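Local coordinates for glycoside hydrolase family 61 (PDB 5O2X), which is a copper-dependent lytic polysaccharide monooxygenase of family AA9 that probably breaks cellulose chains by oxidation, at residues A[7-12]-A[67-72]; A[20-25]-A[29-34]; A[52-57]-A[156-161]; A[90-95]-A[138-143]. One frame throughout, in Å; residues are numbered along the deposited sequence. Where two conformers were deposited one is given.

The four contacts illustrate how chemistry follows position in a beta-sandwich. Interactions 1 and 4 both pack strands of one sheet against strands of the other: the centre of interaction 4 lies about 5 Å from that of the chain, and apolar packing there mixes with a buried aspartate, whereas interaction 1, its centre about 15 Å from the same point, is purely aliphatic and bordered by glycan. Interaction 3, also buried, is polar, an arginine on a strand gripping a short helix. Interaction 2, partly buried, joins two parts of one long loop. Interactions 3 and 4 share a sheet, where His157 meets Asp92; Trp34 of interaction 2 packs on Cys56 of interaction 3.

Interaction 1: residues A[7-12]-A[67-72]. With MAN (alpha-D-mannopyranose), chain N; MAN (alpha-D-mannopyranose), chain R; MAN (alpha-D-mannopyranose), chain O.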
# COMPACT_ATOMS: atom_id res chain seq x y z
N ILE A 7 -11.37 2.07 -1.71
CA ILE A 7 -11.08 0.64 -1.47
C ILE A 7 -12.41 -0.09 -1.36
O ILE A 7 -13.41 0.51 -0.96
CB ILE A 7 -10.16 0.40 -0.25
CG1 ILE A 7 -10.83 0.76 1.07
CG2 ILE A 7 -8.85 1.16 -0.44
CD1 ILE A 7 -9.99 0.44 2.29
N VAL A 8 -12.41 -1.36 -1.76
CA VAL A 8 -13.66 -2.15 -1.77
C VAL A 8 -13.37 -3.43 -1.02
O VAL A 8 -12.52 -4.23 -1.43
CB VAL A 8 -14.16 -2.42 -3.17
CG1 VAL A 8 -15.49 -3.13 -3.14
CG2 VAL A 8 -14.26 -1.11 -3.99
N ILE A 9 -14.06 -3.61 0.11
CA ILE A 9 -13.75 -4.70 1.06
C ILE A 9 -14.91 -5.68 1.00
O ILE A 9 -16.03 -5.34 1.43
CB ILE A 9 -13.57 -4.15 2.48
CG1 ILE A 9 -12.53 -3.01 2.50
CG2 ILE A 9 -13.21 -5.30 3.43
CD1 ILE A 9 -12.22 -2.45 3.86
N ASN A 10 -14.69 -6.84 0.40
CA ASN A 10 -15.83 -7.76 0.18
C ASN A 10 -17.04 -7.10 -0.35
O ASN A 10 -18.16 -7.33 0.11
CB ASN A 10 -16.28 -8.50 1.42
CG ASN A 10 -15.27 -9.39 1.94
OD1 ASN A 10 -14.19 -9.60 1.37
ND2 ASN A 10 -15.63 -10.01 3.03
N GLY A 11 -16.82 -6.27 -1.37
CA GLY A 11 -17.93 -5.62 -2.01
C GLY A 11 -18.43 -4.30 -1.44
O GLY A 11 -19.34 -3.67 -1.99
N VAL A 12 -17.84 -3.87 -0.31
CA VAL A 12 -18.25 -2.65 0.38
C VAL A 12 -17.24 -1.55 0.05
O VAL A 12 -16.06 -1.65 0.39
CB VAL A 12 -18.35 -2.89 1.89
CG1 VAL A 12 -18.69 -1.60 2.61
CG2 VAL A 12 -19.34 -3.98 2.23
N ALA A 67 -12.18 1.14 8.66
CA ALA A 67 -13.04 0.14 8.09
C ALA A 67 -12.98 -1.14 8.90
O ALA A 67 -11.90 -1.67 9.14
CB ALA A 67 -12.63 -0.19 6.65
N SER A 68 -14.13 -1.67 9.30
CA SER A 68 -14.15 -2.91 10.08
C SER A 68 -14.20 -4.08 9.10
O SER A 68 -15.09 -4.13 8.29
CB SER A 68 -15.34 -2.86 11.06
OG SER A 68 -15.13 -1.90 12.08
N VAL A 69 -13.26 -5.03 9.23
CA VAL A 69 -13.12 -6.17 8.37
C VAL A 69 -12.93 -7.44 9.18
O VAL A 69 -12.59 -7.41 10.38
CB VAL A 69 -11.93 -6.01 7.47
CG1 VAL A 69 -11.97 -4.66 6.82
CG2 VAL A 69 -10.65 -6.18 8.21
N LYS A 70 -13.19 -8.55 8.50
CA LYS A 70 -12.96 -9.87 9.07
C LYS A 70 -11.68 -10.44 8.50
O LYS A 70 -11.40 -10.31 7.29
CB LYS A 70 -14.11 -10.80 8.77
CG LYS A 70 -15.44 -10.38 9.48
CD LYS A 70 -16.64 -11.27 9.14
CE LYS A 70 -17.79 -11.18 10.13
NZ LYS A 70 -18.52 -12.47 10.15
N ALA A 71 -10.89 -11.10 9.33
CA ALA A 71 -9.76 -11.83 8.84
C ALA A 71 -10.24 -12.76 7.72
O ALA A 71 -11.28 -13.39 7.83
CB ALA A 71 -9.13 -12.62 9.97
N GLY A 72 -9.48 -12.79 6.62
CA GLY A 72 -9.85 -13.54 5.43
C GLY A 72 -10.50 -12.69 4.34
O GLY A 72 -10.57 -13.13 3.22
C1 MAN N . -15.02 -8.30 -5.63
C2 MAN N . -15.26 -7.61 -4.30
C3 MAN N . -13.95 -6.93 -3.81
C4 MAN N . -12.86 -7.97 -3.76
C5 MAN N . -12.71 -8.59 -5.15
C6 MAN N . -11.69 -9.69 -5.20
O2 MAN N . -15.70 -8.53 -3.32
O3 MAN N . -14.19 -6.32 -2.55
O4 MAN N . -11.65 -7.34 -3.35
O5 MAN N . -13.92 -9.17 -5.58
O6 MAN N . -11.95 -10.67 -4.16
C1 MAN R . -16.70 1.09 10.51
C2 MAN R . -17.32 0.75 9.18
C3 MAN R . -18.79 0.48 9.31
C4 MAN R . -19.05 -0.54 10.43
C5 MAN R . -18.36 -0.14 11.73
C6 MAN R . -18.47 -1.24 12.78
O2 MAN R . -16.62 -0.41 8.69
O3 MAN R . -19.31 0.01 8.08
O4 MAN R . -20.45 -0.62 10.68
O5 MAN R . -16.96 0.10 11.50
O6 MAN R . -17.88 -0.83 14.00
C1 MAN O . -23.29 -6.31 -2.09
C2 MAN O . -22.84 -6.36 -0.65
C3 MAN O . -21.50 -7.12 -0.59
C4 MAN O . -21.62 -8.51 -1.24
C5 MAN O . -22.22 -8.43 -2.64
C6 MAN O . -22.55 -9.78 -3.25
O2 MAN O . -23.84 -7.01 0.16
O3 MAN O . -21.03 -7.19 0.74
O4 MAN O . -20.32 -9.11 -1.34
O5 MAN O . -23.42 -7.64 -2.58
O6 MAN O . -23.72 -10.25 -2.61
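Ile9 carries the apolar contact with both Ala67 and Val69. Its CD1 touches Ala67 CB at 3.6 Å, and both CD1 and the other branch, CG2, lie 3.7 Å from Val69 CG1 in one of the two conformers of that valine. Chi1 of -53° sets CG1 beside the backbone N and CG2 anti to it, and the isoleucine and Val69 side chains cross at about a right angle. No hydrogen bond joins the two segments.

Backbone bonds shape residues 7-12 instead: Ile9 and Val12 are paired N to O in both directions, closing a type I' turn over Asn10 and Gly11. Gly11 has backbone angles at which a CB would press on the preceding carbonyl O.

Sugars line the outside. Gly11 N donates to O3 of one mannose at 2.9 Å, the backbone O of Asn10 accepts from O3 and O4 of a second, and Ser68 holds a third by an almost straight N-H...O2 bond (178°) and, in one of its two conformers, through OG to O5. These mannoses belong to the protein's own glycans. Beneath them, a beta hairpin with a two-residue turn packs on strand 67-70 of the other sheet, as in the immunoglobulin-like sandwich of AA9 enzymes.

Interaction 2: residues A[20-25]-A[29-34]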
# COMPACT_ATOMS: atom_id res chain seq x y z
N THR A 20 -6.02 15.12 -4.37
CA THR A 20 -6.28 16.04 -5.48
C THR A 20 -7.58 16.80 -5.31
O THR A 20 -7.92 17.62 -6.18
CB THR A 20 -6.21 15.34 -6.84
OG1 THR A 20 -7.32 14.44 -7.01
CG2 THR A 20 -4.89 14.61 -7.02
N THR A 21 -8.30 16.54 -4.22
CA THR A 21 -9.62 17.14 -4.01
C THR A 21 -9.76 17.65 -2.60
O THR A 21 -10.11 18.81 -2.35
CB THR A 21 -10.71 16.11 -4.35
OG1 THR A 21 -10.53 15.69 -5.71
CG2 THR A 21 -12.10 16.69 -4.18
N PHE A 22 -9.54 16.77 -1.61
CA PHE A 22 -9.80 17.13 -0.22
C PHE A 22 -9.02 18.33 0.28
O PHE A 22 -9.61 19.12 1.04
CB PHE A 22 -9.55 15.93 0.70
CG PHE A 22 -10.53 14.80 0.63
CD1 PHE A 22 -11.39 14.57 -0.43
CD2 PHE A 22 -10.52 13.88 1.68
CE1 PHE A 22 -12.19 13.43 -0.45
CE2 PHE A 22 -11.33 12.78 1.67
CZ PHE A 22 -12.13 12.52 0.59
N PRO A 23 -7.75 18.56 -0.12
CA PRO A 23 -7.04 19.72 0.40
C PRO A 23 -7.70 21.02 -0.01
O PRO A 23 -7.47 22.06 0.63
CB PRO A 23 -5.65 19.57 -0.21
CG PRO A 23 -5.49 18.10 -0.44
CD PRO A 23 -6.85 17.66 -0.85
N TYR A 24 -8.48 21.00 -1.08
CA TYR A 24 -9.13 22.20 -1.59
C TYR A 24 -10.47 22.49 -0.92
O TYR A 24 -11.07 23.54 -1.14
CB TYR A 24 -9.32 22.11 -3.10
CG TYR A 24 -8.03 21.85 -3.82
CD1 TYR A 24 -7.07 22.85 -3.92
CD2 TYR A 24 -7.76 20.63 -4.44
CE1 TYR A 24 -5.89 22.65 -4.62
CE2 TYR A 24 -6.58 20.40 -5.13
CZ TYR A 24 -5.64 21.40 -5.22
OH TYR A 24 -4.49 21.22 -5.96
N GLU A 25 -11.00 21.52 -0.15
CA GLU A 25 -12.29 21.64 0.49
C GLU A 25 -12.17 22.32 1.83
O GLU A 25 -11.16 22.17 2.50
CB GLU A 25 -12.89 20.25 0.76
CG GLU A 25 -13.13 19.42 -0.48
CD GLU A 25 -13.73 18.04 -0.24
OE1 GLU A 25 -14.30 17.80 0.80
OE2 GLU A 25 -13.59 17.21 -1.13
N PRO A 29 -14.25 15.17 4.26
CA PRO A 29 -14.85 14.12 5.07
C PRO A 29 -13.81 13.30 5.82
O PRO A 29 -12.67 13.16 5.40
CB PRO A 29 -15.60 13.27 4.06
CG PRO A 29 -14.78 13.43 2.82
CD PRO A 29 -14.34 14.85 2.82
N ILE A 30 -14.29 12.66 6.90
CA ILE A 30 -13.52 11.64 7.60
C ILE A 30 -13.57 10.37 6.77
O ILE A 30 -14.66 9.86 6.46
CB ILE A 30 -14.08 11.43 9.00
CG1 ILE A 30 -13.93 12.71 9.83
CG2 ILE A 30 -13.38 10.23 9.64
CD1 ILE A 30 -14.65 12.65 11.15
N VAL A 31 -12.39 9.84 6.46
CA VAL A 31 -12.26 8.66 5.59
C VAL A 31 -11.25 7.70 6.18
O VAL A 31 -10.55 8.02 7.15
CB VAL A 31 -11.87 9.06 4.15
CG1 VAL A 31 -12.98 9.83 3.47
CG2 VAL A 31 -10.57 9.84 4.11
N VAL A 32 -11.18 6.50 5.58
CA VAL A 32 -10.28 5.46 6.07
C VAL A 32 -8.87 5.63 5.59
O VAL A 32 -7.96 5.01 6.13
CB VAL A 32 -10.82 4.06 5.70
CG1 VAL A 32 -12.15 3.81 6.34
CG2 VAL A 32 -10.86 3.83 4.22
N GLY A 33 -8.64 6.46 4.55
CA GLY A 33 -7.31 6.75 4.06
C GLY A 33 -6.68 7.90 4.79
O GLY A 33 -7.35 8.88 5.13
N TRP A 34 -5.37 7.79 5.06
CA TRP A 34 -4.66 8.87 5.76
C TRP A 34 -4.63 10.15 4.93
O TRP A 34 -4.62 10.15 3.71
CB TRP A 34 -3.25 8.41 6.10
CG TRP A 34 -3.20 7.44 7.28
CD1 TRP A 34 -4.04 6.40 7.53
CD2 TRP A 34 -2.29 7.53 8.38
NE1 TRP A 34 -3.70 5.83 8.74
CE2 TRP A 34 -2.65 6.52 9.30
CE3 TRP A 34 -1.26 8.42 8.72
CZ2 TRP A 34 -2.04 6.37 10.53
CZ3 TRP A 34 -0.64 8.24 9.95
CH2 TRP A 34 -1.04 7.25 10.84
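The ring of Phe22 is met by Pro29 over one face and by Val31 at its edge, two approaches that together show how a single aromatic residue can tie a loop to itself. Pro29 CD stands 3.9 Å from the ring centroid, only 13° off the normal, which makes a CH-pi contact, and Pro29 CG reaches across to the rim, 3.6 Å from Phe22 CZ. The two side chains cross at about a right angle. Val31 arrives differently: its CG1 lies in the plane of the ring, 3.8 Å from Phe22 CE2, and fills in beside that corner instead of covering a face.

Phe22 projects toward this pair because CG lies beside its backbone N (chi1 -71°). A second side chain reaches the same proline: Glu25, extended beyond CG, brings OE1 to 3.6 Å from Pro29 CD. That carbon is bonded to the proline nitrogen, and its hydrogens may be slightly polarised toward the carboxylate. Pro29 CD is thus touched by an aromatic ring and an acid. Phe22 and Glu25 lie on or next to a short 3-10 segment, in which Tyr24 N bonds to Thr21 O and Glu25 N to Phe22 O, each at 3.0 Å.

Both segments belong to the long loop that joins strand 12-15 to helix 53-56. Gln15 of strand 12-15 touches Phe22, Pro29 and Val31, the Tyr17 ring meets Phe22 nearly at right angles, and backbone bonds from Val32 and Trp34 tie the loop to strand 172-183.

Interaction 3: residues A[52-57]-A[156-161]; sequences PDIICH and RHEIIA
Arg156 reaches from its strand to the carbonyls of Ile54 and Ile55 and grips both. NH2 donates to Ile54 O at 2.8 Å, nearly straight (168°) and in the guanidinium plane. NE donates to Ile55 O, also at 2.8 Å but more bent (132°), and makes a weak second bond to Ile54 O. The side chain is extended from CG to NE.

NH2 serves a second partner too: with NH1 it forms an end-on, two-nitrogen salt bridge to Glu158, NH1 to OE1 at 2.8 Å and NH2 to OE2 at 2.9 Å. Both carboxylate oxygens are met from above their plane; OE1 also bonds Tyr199 OH and OE2 Asn173 ND2. Five hydrogen bonds, one weak, thus fix the rotation of a buried cation. With an alanine here, the Ile54 and Ile55 carbonyls and the Glu158 carboxylate would probably lose their shared donor, leaving a buried negative charge without its mate.

Packing is slight: Ile54 CG1 lies 3.8 Å from Arg156 NH2. The arginine joins helix 53-56 to strand 151-161, which lies between strands 90-96 and 172-183, and the disulfide from Cys56 to Cys177 fastens the same helix to strand 172-183.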
# COMPACT_ATOMS: atom_id res chain seq x y z
N PRO A 52 10.07 10.42 7.97
CA PRO A 52 8.70 10.00 8.21
C PRO A 52 7.82 9.94 6.98
O PRO A 52 6.81 9.22 6.99
CB PRO A 52 8.20 11.05 9.23
CG PRO A 52 9.15 12.21 9.15
CD PRO A 52 10.45 11.58 8.82
N ASP A 53 8.14 10.69 5.94
CA ASP A 53 7.31 10.67 4.72
C ASP A 53 7.15 9.28 4.12
O ASP A 53 6.16 9.02 3.45
CB ASP A 53 7.91 11.61 3.66
CG ASP A 53 7.66 13.08 3.94
OD1 ASP A 53 6.90 13.43 4.86
OD2 ASP A 53 8.26 13.88 3.16
N ILE A 54 8.14 8.39 4.28
CA ILE A 54 8.00 7.06 3.65
C ILE A 54 6.91 6.23 4.31
O ILE A 54 6.42 5.27 3.70
CB ILE A 54 9.35 6.30 3.69
CG1 ILE A 54 9.35 5.08 2.76
CG2 ILE A 54 9.73 5.87 5.11
CD1 ILE A 54 9.01 5.35 1.31
N ILE A 55 6.51 6.57 5.54
CA ILE A 55 5.60 5.70 6.28
C ILE A 55 4.25 5.63 5.60
O ILE A 55 3.75 4.57 5.23
CB ILE A 55 5.51 6.14 7.75
CG1 ILE A 55 6.90 6.13 8.43
CG2 ILE A 55 4.53 5.26 8.49
CD1 ILE A 55 6.92 6.91 9.73
N CYS A 56 3.61 6.80 5.43
CA CYS A 56 2.27 6.94 4.87
C CYS A 56 2.19 8.09 3.84
O CYS A 56 1.11 8.63 3.58
CB CYS A 56 1.22 7.10 5.95
SG CYS A 56 0.95 5.60 6.93
N HIS A 57 3.33 8.42 3.23
CA HIS A 57 3.41 9.48 2.21
C HIS A 57 3.60 10.85 2.91
O HIS A 57 3.63 10.98 4.13
CB HIS A 57 2.31 9.44 1.16
CG HIS A 57 2.78 9.76 -0.24
ND1 HIS A 57 3.49 10.91 -0.52
CD2 HIS A 57 2.59 9.09 -1.40
CE1 HIS A 57 3.72 10.91 -1.82
NE2 HIS A 57 3.18 9.81 -2.38
N ARG A 156 -0.76 -0.54 4.75
CA ARG A 156 0.12 0.29 3.93
C ARG A 156 0.31 -0.42 2.62
O ARG A 156 1.03 -1.41 2.52
CB ARG A 156 1.45 0.52 4.65
CG ARG A 156 2.44 1.39 3.91
CD ARG A 156 3.78 1.44 4.63
NE ARG A 156 4.78 2.28 3.99
CZ ARG A 156 5.45 1.96 2.89
NH1 ARG A 156 5.31 0.75 2.36
NH2 ARG A 156 6.26 2.83 2.31
N HIS A 157 -0.38 0.11 1.58
CA HIS A 157 -0.30 -0.41 0.21
C HIS A 157 0.66 0.46 -0.58
O HIS A 157 0.70 1.68 -0.37
CB HIS A 157 -1.71 -0.32 -0.38
CG HIS A 157 -1.79 -0.63 -1.83
ND1 HIS A 157 -1.65 -1.88 -2.38
CD2 HIS A 157 -1.95 0.18 -2.91
CE1 HIS A 157 -1.76 -1.81 -3.70
NE2 HIS A 157 -1.96 -0.56 -4.05
N GLU A 158 1.46 -0.11 -1.47
CA GLU A 158 2.46 0.71 -2.13
C GLU A 158 2.78 0.14 -3.50
O GLU A 158 3.04 -1.05 -3.68
CB GLU A 158 3.73 0.70 -1.27
CG GLU A 158 4.90 1.52 -1.77
CD GLU A 158 6.06 1.46 -0.80
OE1 GLU A 158 6.28 0.36 -0.23
OE2 GLU A 158 6.70 2.51 -0.55
N ILE A 159 2.85 1.05 -4.49
CA ILE A 159 3.45 0.78 -5.79
C ILE A 159 4.82 1.45 -5.77
O ILE A 159 4.97 2.57 -5.27
CB ILE A 159 2.63 1.37 -6.96
CG1 ILE A 159 1.18 0.88 -6.97
CG2 ILE A 159 3.30 1.02 -8.28
CD1 ILE A 159 0.33 1.56 -8.01
N ILE A 160 5.83 0.77 -6.32
CA ILE A 160 7.14 1.40 -6.53
C ILE A 160 7.31 1.47 -8.05
O ILE A 160 7.00 0.51 -8.80
CB ILE A 160 8.26 0.61 -5.86
CG1 ILE A 160 7.97 0.42 -4.36
CG2 ILE A 160 9.59 1.35 -6.06
CD1 ILE A 160 8.95 -0.41 -3.63
N ALA A 161 7.70 2.63 -8.57
CA ALA A 161 7.99 2.81 -9.97
C ALA A 161 9.48 2.80 -10.19
O ALA A 161 10.23 3.51 -9.50
CB ALA A 161 7.41 4.10 -10.47

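Interaction 4: residues A[90-95]-A[138-143]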
# COMPACT_ATOMS: atom_id res chain seq x y z
N ILE A 90 4.53 -4.20 -6.47
CA ILE A 90 3.45 -3.80 -5.57
C ILE A 90 3.59 -4.63 -4.30
O ILE A 90 3.80 -5.86 -4.36
CB ILE A 90 2.07 -4.03 -6.23
CG1 ILE A 90 1.94 -3.10 -7.44
CG2 ILE A 90 0.95 -3.76 -5.23
CD1 ILE A 90 0.70 -3.33 -8.28
N VAL A 91 3.49 -3.95 -3.14
CA VAL A 91 3.60 -4.61 -1.84
C VAL A 91 2.53 -4.07 -0.93
O VAL A 91 2.01 -2.96 -1.07
CB VAL A 91 5.01 -4.36 -1.22
CG1 VAL A 91 6.09 -5.11 -1.99
CG2 VAL A 91 5.34 -2.89 -1.09
N ASP A 92 2.22 -4.89 0.09
CA ASP A 92 1.26 -4.51 1.13
C ASP A 92 1.78 -4.94 2.48
O ASP A 92 2.31 -6.06 2.63
CB ASP A 92 -0.12 -5.16 0.93
CG ASP A 92 -0.80 -4.60 -0.30
OD1 ASP A 92 -1.52 -3.59 -0.20
OD2 ASP A 92 -0.62 -5.19 -1.42
N TYR A 93 1.57 -4.07 3.46
CA TYR A 93 1.97 -4.31 4.83
C TYR A 93 0.80 -4.01 5.76
O TYR A 93 -0.09 -3.22 5.46
CB TYR A 93 3.10 -3.37 5.27
CG TYR A 93 4.35 -3.42 4.43
CD1 TYR A 93 4.47 -2.68 3.27
CD2 TYR A 93 5.44 -4.16 4.85
CE1 TYR A 93 5.63 -2.67 2.52
CE2 TYR A 93 6.63 -4.15 4.10
CZ TYR A 93 6.72 -3.42 2.95
OH TYR A 93 7.90 -3.43 2.26
N LEU A 94 0.87 -4.63 6.96
CA LEU A 94 0.04 -4.24 8.09
C LEU A 94 0.94 -3.84 9.24
O LEU A 94 2.03 -4.40 9.40
CB LEU A 94 -0.88 -5.37 8.55
CG LEU A 94 -1.94 -5.80 7.56
CD1 LEU A 94 -2.63 -7.05 8.02
CD2 LEU A 94 -2.99 -4.73 7.36
N ALA A 95 0.46 -2.95 10.10
CA ALA A 95 1.14 -2.64 11.36
C ALA A 95 0.09 -2.50 12.42
O ALA A 95 -0.90 -1.77 12.26
CB ALA A 95 1.95 -1.35 11.30
N ASN A 138 -6.74 -0.84 -13.15
CA ASN A 138 -6.07 -0.06 -12.15
C ASN A 138 -6.37 -0.48 -10.71
O ASN A 138 -6.43 0.33 -9.80
CB ASN A 138 -6.32 1.47 -12.32
CG ASN A 138 -5.19 2.21 -12.98
OD1 ASN A 138 -4.50 1.68 -13.87
ND2 ASN A 138 -4.99 3.44 -12.53
N THR A 139 -6.51 -1.81 -10.52
CA THR A 139 -6.80 -2.33 -9.20
C THR A 139 -5.75 -3.33 -8.78
O THR A 139 -5.06 -3.96 -9.59
CB THR A 139 -8.19 -2.95 -9.10
OG1 THR A 139 -8.29 -4.15 -9.89
CG2 THR A 139 -9.27 -1.97 -9.49
N TRP A 140 -5.68 -3.53 -7.46
CA TRP A 140 -4.87 -4.58 -6.81
C TRP A 140 -5.71 -5.15 -5.72
O TRP A 140 -6.41 -4.40 -5.00
CB TRP A 140 -3.57 -4.02 -6.25
CG TRP A 140 -2.63 -5.07 -5.79
CD1 TRP A 140 -2.37 -5.48 -4.50
CD2 TRP A 140 -1.85 -5.94 -6.62
NE1 TRP A 140 -1.48 -6.50 -4.48
CE2 TRP A 140 -1.14 -6.83 -5.77
CE3 TRP A 140 -1.68 -6.06 -8.01
CZ2 TRP A 140 -0.26 -7.80 -6.26
CZ3 TRP A 140 -0.81 -6.99 -8.49
CH2 TRP A 140 -0.13 -7.87 -7.63
N VAL A 141 -5.64 -6.48 -5.51
CA VAL A 141 -6.37 -7.18 -4.45
C VAL A 141 -5.40 -7.77 -3.46
O VAL A 141 -4.47 -8.47 -3.85
CB VAL A 141 -7.25 -8.29 -5.06
CG1 VAL A 141 -7.98 -9.08 -3.96
CG2 VAL A 141 -8.26 -7.67 -6.01
N VAL A 142 -5.64 -7.51 -2.16
CA VAL A 142 -4.88 -8.16 -1.06
C VAL A 142 -5.88 -8.87 -0.17
O VAL A 142 -6.99 -8.41 0.01
CB VAL A 142 -4.00 -7.12 -0.30
CG1 VAL A 142 -4.85 -6.22 0.58
CG2 VAL A 142 -2.88 -7.79 0.49
N LYS A 143 -5.43 -9.97 0.43
CA LYS A 143 -6.22 -10.70 1.39
C LYS A 143 -5.70 -10.49 2.80
O LYS A 143 -4.50 -10.68 3.06
CB LYS A 143 -6.24 -12.18 1.02
CG LYS A 143 -6.97 -13.02 2.05
CD LYS A 143 -7.15 -14.47 1.59
CE LYS A 143 -7.39 -15.42 2.76
NZ LYS A 143 -7.42 -16.86 2.34
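Ile90 and Asp92 of one sheet face Trp140 and Val142 of the other across the interior of a beta-sandwich. The strands run at 38° to each other, their axes 8.9 Å apart at closest approach, and alternate residues on each point inward.

Ile90 lies on the indole. Its CG2 sits 3.6 Å from the centroid of the five-membered ring and just 3° off the normal, a CH-pi contact, while CD1 extends to the six-membered ring and comes within 3.6 Å of Trp140 CE3. The indole is placed there by chi1 of -171°, with CG anti to the backbone N.

This packing of large apolar groups between facing sheets is part of the core of the immunoglobulin-like fold of AA9 enzymes, and strand 139-143 is an outermost strand of its sheet within this chain. Polar groups interrupt it. Trp140 NE1 donates to Asp115 of strand 110-121, while Asp92 OD2 lies 3.4 Å from NE1, its carboxylate nearly parallel to the ring. The other oxygen, Asp92 OD1, is bonded to His157 ND1. The Asp92 and Asp115 carboxylates come close together, which may raise the pKa of one of them, offset in part by His157 and the indole N-H. A leucine in place of Trp140 is likely to leave Asp115 without its indole donor beside this second acid and to open a gap against Ile90.

Farther along, Asp92 CB meets Val142 CG2 at 3.8 Å in one of the valine's two conformers, the side chains coming from opposite directions, and Phe77 of strand 74-80 touches both.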